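Local structure of PTS system fructose-like EIIB component 3 (Escherichia coli K12, 4TN5) at residues Glu22-Glu25 with Lys26-Leu30; Arg48-Asp51 with Glu52-Arg55; Leu88-Pro91 with Gln92-Met95. The protein probably accepts a phosphoryl group from phospho-EIIA on a cysteine and passes it to incoming fructose in the bacterial sugar phosphotransferase system. All blocks are in the same frame, centred on the assembly; numbering follows the deposited sequence.

How the interactions relate
All three contacts are local, each between residues a few positions apart in one continuous run. Interaction 1 is regular helix bonding within helix 18-30, with apolar contacts on its buried side, Leu24 and Cys28, that faces the sheet. Interaction 2 starts helix 51-56; its buried pair, Leu49 and Ile54, is apolar, whereas Asp51 and Glu52 carboxylates are exposed. Interaction 3 is a surface contact, a break between helices 84-89 and 92-103 around Pro91, with weak backbone bonds and charged side chains. Interactions 1 and 3 join helix 18-30 to this junction, Leu27 CD1 lying 3.7 Å from Pro91 CB; interaction 2 touches neither and lies across the chain's centre from interaction 3, about 24 Å between centres.

Interaction 1 of 3, residues Glu22-Glu25 with Lys26-Leu30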
# COMPACT_ATOMS: atom_id res chain seq x y z
N GLU A 22 16.49 7.07 -16.90
CA GLU A 22 16.74 8.25 -17.71
C GLU A 22 15.54 9.19 -17.74
O GLU A 22 15.66 10.36 -17.41
CB GLU A 22 17.11 7.84 -19.14
CG GLU A 22 17.39 9.00 -20.09
CD GLU A 22 18.65 9.77 -19.74
OE1 GLU A 22 19.45 9.28 -18.91
OE2 GLU A 22 18.85 10.87 -20.30
N ARG A 23 14.40 8.65 -18.14
CA ARG A 23 13.18 9.45 -18.27
C ARG A 23 12.80 10.07 -16.93
O ARG A 23 12.37 11.22 -16.88
CB ARG A 23 12.03 8.60 -18.82
CG ARG A 23 10.77 9.41 -19.12
CD ARG A 23 10.32 9.23 -20.56
NE ARG A 23 9.61 7.98 -20.79
CZ ARG A 23 9.67 7.27 -21.91
NH1 ARG A 23 10.43 7.67 -22.92
NH2 ARG A 23 8.99 6.14 -22.03
N LEU A 24 12.98 9.32 -15.85
CA LEU A 24 12.60 9.80 -14.52
C LEU A 24 13.50 10.93 -14.03
O LEU A 24 13.01 11.90 -13.44
CB LEU A 24 12.61 8.65 -13.51
CG LEU A 24 12.10 9.02 -12.12
CD1 LEU A 24 10.67 9.52 -12.21
CD2 LEU A 24 12.20 7.83 -11.20
N GLU A 25 14.80 10.81 -14.28
CA GLU A 25 15.76 11.83 -13.88
C GLU A 25 15.39 13.18 -14.50
O GLU A 25 15.54 14.22 -13.86
CB GLU A 25 17.17 11.43 -14.30
CG GLU A 25 18.28 12.21 -13.61
CD GLU A 25 19.32 11.31 -12.97
OE1 GLU A 25 19.20 10.07 -13.11
OE2 GLU A 25 20.25 11.83 -12.32
N LYS A 26 14.90 13.16 -15.73
CA LYS A 26 14.51 14.39 -16.41
C LYS A 26 13.04 14.75 -16.21
O LYS A 26 12.63 15.87 -16.47
CB LYS A 26 14.92 14.37 -17.89
CG LYS A 26 13.78 14.24 -18.88
CD LYS A 26 14.33 13.84 -20.24
CE LYS A 26 13.26 13.19 -21.10
NZ LYS A 26 13.75 12.99 -22.49
N LEU A 27 12.24 13.80 -15.74
CA LEU A 27 10.90 14.12 -15.26
C LEU A 27 11.03 14.89 -13.96
O LEU A 27 10.20 15.73 -13.63
CB LEU A 27 10.07 12.85 -15.02
CG LEU A 27 9.58 12.07 -16.24
CD1 LEU A 27 8.66 10.93 -15.84
CD2 LEU A 27 8.90 13.00 -17.20
N CYS A 28 12.09 14.58 -13.22
CA CYS A 28 12.27 15.12 -11.88
C CYS A 28 12.83 16.53 -11.84
O CYS A 28 12.32 17.36 -11.09
CB CYS A 28 13.15 14.19 -11.04
SG CYS A 28 12.31 12.71 -10.47
N LEU A 29 13.90 16.76 -12.59
CA LEU A 29 14.56 18.05 -12.60
C LEU A 29 13.63 19.11 -13.16
O LEU A 29 13.68 20.27 -12.78
CB LEU A 29 15.85 17.99 -13.42
CG LEU A 29 15.70 18.25 -14.93
CD1 LEU A 29 15.72 19.74 -15.22
CD2 LEU A 29 16.79 17.53 -15.70
N LEU A 30 12.76 18.67 -14.07
CA LEU A 30 11.77 19.57 -14.66
C LEU A 30 10.78 20.04 -13.59
O LEU A 30 10.29 21.16 -13.64
CB LEU A 30 11.00 18.89 -15.80
CG LEU A 30 11.72 18.68 -17.14
CD1 LEU A 30 10.73 18.24 -18.22
CD2 LEU A 30 12.47 19.92 -17.57
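Residues Glu22-Glu25 and Lys26-Leu30 run on as successive turns of helix 18-30, tied by i to i+4 backbone hydrogen bonds. Leu27 N donates a hydrogen bond to Arg23 O, and Cys28 N one to Leu24 O, each 2.8 Å long, while Leu29 N reaches Glu25 O at 3.3 Å and the bond from Lys26 N to Glu22 O is weak. Leu27 lies beside the aliphatic part of Arg23, the two side chains pointing the same way with CG of Arg23 4.1 Å from CG of Leu27. With chi1 at -72°, Leu27 CG stands beside its own backbone N, which brings it back over the preceding turn to within 3.0 Å of Arg23 O. On the buried side Leu24 takes the other course: its CG is anti to the backbone N (chi1 -175°), and CD1 reaches SG of Cys28 at 4.0 Å. The charged ends stay apart, Glu22 OE2 and Lys26 NZ being separated by 5.9 Å. Replacing Leu27 with an alanine removes the branch of CG, CD1 and CD2 that lies beside Arg23 CG, and would probably cost the arginine's methylenes one apolar flank. The helix is the crossover of the beta-alpha-beta unit formed with strands 3-9 and 34-41. Leu24 packs on Ala6 of strand 3-9 and on Leu61 and Ile63 of strand 59-64, Cys28 on Leu4, while Arg23, Leu24 and Leu27 all meet Phe87 of helix 84-89.

Interaction 2 of 3, residues Arg48-Asp51 with Glu52-Arg55; sequences RLAD and EDIR
The N-terminus of helix 51-56 is formed where Ala50, at the N-cap position, meets the first turn, at the end of the loop that follows strand 44-46. As alanine has no polar side chain, it cannot cap the helix with a side-chain acceptor; its contribution is the carbonyl. Ala50 O receives Ile54 N at 3.1 Å, the donor lying in the carbonyl plane, and also a weak bond from Asp53 N. One residue on, Asp51 O takes Arg55 N at 2.7 Å, with the donor tilted 25° from the carbonyl plane. The methyl of Ala50 is flanked by two acidic side chains, with OD2 of Asp53 3.4 Å from Ala50 CB and CD of Glu52 3.6 Å from the same atom. Glu52 gets there by folding back: its CG sits between the backbone N and the carbonyl carbon (chi1 44°), and the chain bends again at chi2. These carboxylates lie near the start of the helix, where its dipole would probably favour negative charge, and Asp53 OD1 also forms a salt bridge with Arg56. On the inner side, Leu49 precedes the cap and turns its CB against the Ile54 branch that carries CG1 and CD1. Leu49 continues onto Val5 and Val7 of strand 3-9, and both it and Ile54 meet Phe74, so that the helix start is seated against the sheet and a neighbouring loop. Asp51 lies alongside Ile54, its OD1 3.6 Å from Ile54 CD1.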
# COMPACT_ATOMS: atom_id res chain seq x y z
N ARG A 48 22.84 1.86 -5.19
CA ARG A 48 21.93 1.49 -4.12
C ARG A 48 21.59 2.63 -3.19
O ARG A 48 22.43 3.46 -2.87
CB ARG A 48 22.50 0.28 -3.40
CG ARG A 48 23.37 0.51 -2.21
CD ARG A 48 24.35 -0.55 -2.28
NE ARG A 48 25.31 -0.69 -1.21
CZ ARG A 48 26.49 -1.28 -1.38
NH1 ARG A 48 26.83 -1.67 -2.60
NH2 ARG A 48 27.40 -1.32 -0.39
N LEU A 49 20.32 2.70 -2.80
CA LEU A 49 19.84 3.80 -1.98
C LEU A 49 20.37 3.67 -0.56
O LEU A 49 20.22 2.62 0.07
CB LEU A 49 18.31 3.85 -2.00
CG LEU A 49 17.74 4.01 -3.41
CD1 LEU A 49 16.24 3.84 -3.43
CD2 LEU A 49 18.13 5.37 -3.99
N ALA A 50 21.03 4.72 -0.09
CA ALA A 50 21.38 4.83 1.32
C ALA A 50 20.05 4.93 2.05
O ALA A 50 19.11 5.53 1.55
CB ALA A 50 22.19 6.07 1.55
N ASP A 51 19.96 4.34 3.23
CA ASP A 51 18.67 4.35 3.93
C ASP A 51 18.35 5.69 4.58
O ASP A 51 17.18 6.01 4.80
CB ASP A 51 18.54 3.17 4.90
CG ASP A 51 18.63 1.84 4.18
OD1 ASP A 51 18.70 1.85 2.94
OD2 ASP A 51 18.60 0.79 4.85
N GLU A 52 19.38 6.49 4.85
CA GLU A 52 19.16 7.88 5.24
C GLU A 52 18.45 8.62 4.11
O GLU A 52 17.66 9.52 4.35
CB GLU A 52 20.46 8.59 5.63
CG GLU A 52 21.66 8.36 4.70
CD GLU A 52 22.40 7.06 4.98
OE1 GLU A 52 21.74 6.03 5.18
OE2 GLU A 52 23.65 7.08 5.00
N ASP A 53 18.74 8.22 2.87
CA ASP A 53 18.07 8.77 1.70
C ASP A 53 16.61 8.33 1.68
O ASP A 53 15.72 9.11 1.39
CB ASP A 53 18.75 8.28 0.42
CG ASP A 53 20.05 8.98 0.13
OD1 ASP A 53 20.24 10.12 0.60
OD2 ASP A 53 20.90 8.38 -0.57
N ILE A 54 16.39 7.05 1.98
CA ILE A 54 15.06 6.46 1.95
C ILE A 54 14.19 6.98 3.10
O ILE A 54 12.98 7.16 2.95
CB ILE A 54 15.14 4.91 2.02
CG1 ILE A 54 15.95 4.37 0.84
CG2 ILE A 54 13.75 4.29 2.02
CD1 ILE A 54 16.05 2.86 0.80
N ARG A 55 14.83 7.25 4.23
CA ARG A 55 14.13 7.69 5.44
C ARG A 55 13.83 9.19 5.43
O ARG A 55 12.98 9.67 6.20
CB ARG A 55 14.92 7.26 6.69
CG ARG A 55 15.04 5.76 6.94
CD ARG A 55 15.78 5.48 8.24
NE ARG A 55 15.92 4.05 8.49
CZ ARG A 55 14.98 3.29 9.05
NH1 ARG A 55 13.82 3.83 9.42
NH2 ARG A 55 15.19 2.00 9.23

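Interaction 3 of 3, residues Leu88-Pro91 with Gln92-Met95; sequences LREP and QRVM
Two weak backbone hydrogen bonds converge on one carbonyl: Pro91 O is approached by Val94 N at 3.0 Å and by Met95 N at 3.3 Å. The same oxygen is flanked by side-chain carbons, with Val94 CB 3.3 Å away and the CE methyl of Met95, a selenomethionine, 3.7 Å away. The bend at chi3 (85°) turns the Met95 methyl toward the Pro91 carbonyl. This is the junction at which helix 84-89 gives way to helix 92-103: Glu90 is the first residue to leave helical geometry, and Pro91 leads into the next helix. Among the charged side chains, Glu90 and Arg93 cross at about a right angle, their carboxylate and guanidinium planes 63° apart. Their touch is through the arginine's methylenes, Glu90 OE1 lying 3.1 Å from Arg93 CG, whereas OE1 and Arg93 NE are 4.7 Å apart. The guanidinium forms a salt bridge with the C-terminal Glu113, whose carboxylate also pairs with Arg89. Packing joins the junction to helix 18-30, where the Pro91 ring lies against the Arg23 side chain and Met95 meets Leu27.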
# COMPACT_ATOMS: atom_id res chain seq x y z
N LEU A 88 7.03 3.55 -19.05
CA LEU A 88 7.50 3.94 -20.37
C LEU A 88 6.40 4.46 -21.29
O LEU A 88 6.55 5.53 -21.88
CB LEU A 88 8.30 2.82 -21.04
CG LEU A 88 9.68 2.52 -20.44
CD1 LEU A 88 10.45 1.58 -21.36
CD2 LEU A 88 10.46 3.81 -20.21
N ARG A 89 5.29 3.72 -21.40
CA ARG A 89 4.28 4.06 -22.42
C ARG A 89 3.75 5.44 -22.10
O ARG A 89 3.69 6.30 -22.97
CB ARG A 89 3.18 3.02 -22.56
CG ARG A 89 2.00 3.09 -21.62
CD ARG A 89 1.19 1.86 -21.95
NE ARG A 89 1.91 0.64 -21.58
CZ ARG A 89 1.83 0.07 -20.38
NH1 ARG A 89 1.05 0.61 -19.46
NH2 ARG A 89 2.48 -1.04 -20.09
N GLU A 90 3.35 5.65 -20.85
CA GLU A 90 2.90 6.97 -20.44
C GLU A 90 3.28 7.36 -19.01
O GLU A 90 2.66 6.90 -18.04
CB GLU A 90 1.38 7.04 -20.62
CG GLU A 90 0.83 8.45 -20.42
CD GLU A 90 -0.65 8.55 -20.69
OE1 GLU A 90 -1.43 7.86 -20.01
OE2 GLU A 90 -1.04 9.32 -21.60
N PRO A 91 4.29 8.22 -18.89
CA PRO A 91 4.87 8.58 -17.59
C PRO A 91 4.15 9.67 -16.78
O PRO A 91 4.37 9.71 -15.57
CB PRO A 91 6.30 9.02 -17.96
CG PRO A 91 6.34 9.11 -19.49
CD PRO A 91 4.94 8.95 -19.99
N GLN A 92 3.33 10.52 -17.38
CA GLN A 92 2.76 11.63 -16.60
C GLN A 92 1.75 11.06 -15.62
O GLN A 92 1.57 11.56 -14.51
CB GLN A 92 2.13 12.72 -17.46
CG GLN A 92 1.21 13.61 -16.62
CD GLN A 92 -0.03 14.14 -17.32
OE1 GLN A 92 0.03 15.14 -18.05
NE2 GLN A 92 -1.16 13.49 -17.09
N ARG A 93 1.09 9.99 -16.05
CA ARG A 93 0.23 9.24 -15.16
C ARG A 93 0.91 8.94 -13.85
O ARG A 93 0.32 9.09 -12.78
CB ARG A 93 -0.14 7.91 -15.80
CG ARG A 93 -1.21 7.99 -16.88
CD ARG A 93 -1.92 6.66 -17.00
NE ARG A 93 -2.04 6.02 -15.69
CZ ARG A 93 -2.55 4.81 -15.46
NH1 ARG A 93 -3.03 4.07 -16.44
NH2 ARG A 93 -2.61 4.34 -14.23
N VAL A 94 2.16 8.52 -13.95
CA VAL A 94 2.93 8.08 -12.80
C VAL A 94 3.27 9.22 -11.84
O VAL A 94 3.03 9.10 -10.64
CB VAL A 94 4.22 7.37 -13.24
CG1 VAL A 94 4.99 6.90 -12.03
CG2 VAL A 94 3.89 6.21 -14.17
N MSE A 95 3.81 10.32 -12.34
CA MSE A 95 4.29 11.36 -11.43
C MSE A 95 3.14 12.13 -10.77
O MSE A 95 3.32 12.71 -9.70
CB MSE A 95 5.22 12.36 -12.12
CG MSE A 95 4.52 13.40 -12.96
SE MSE A 95 5.77 14.39 -14.06
CE MSE A 95 5.83 13.15 -15.56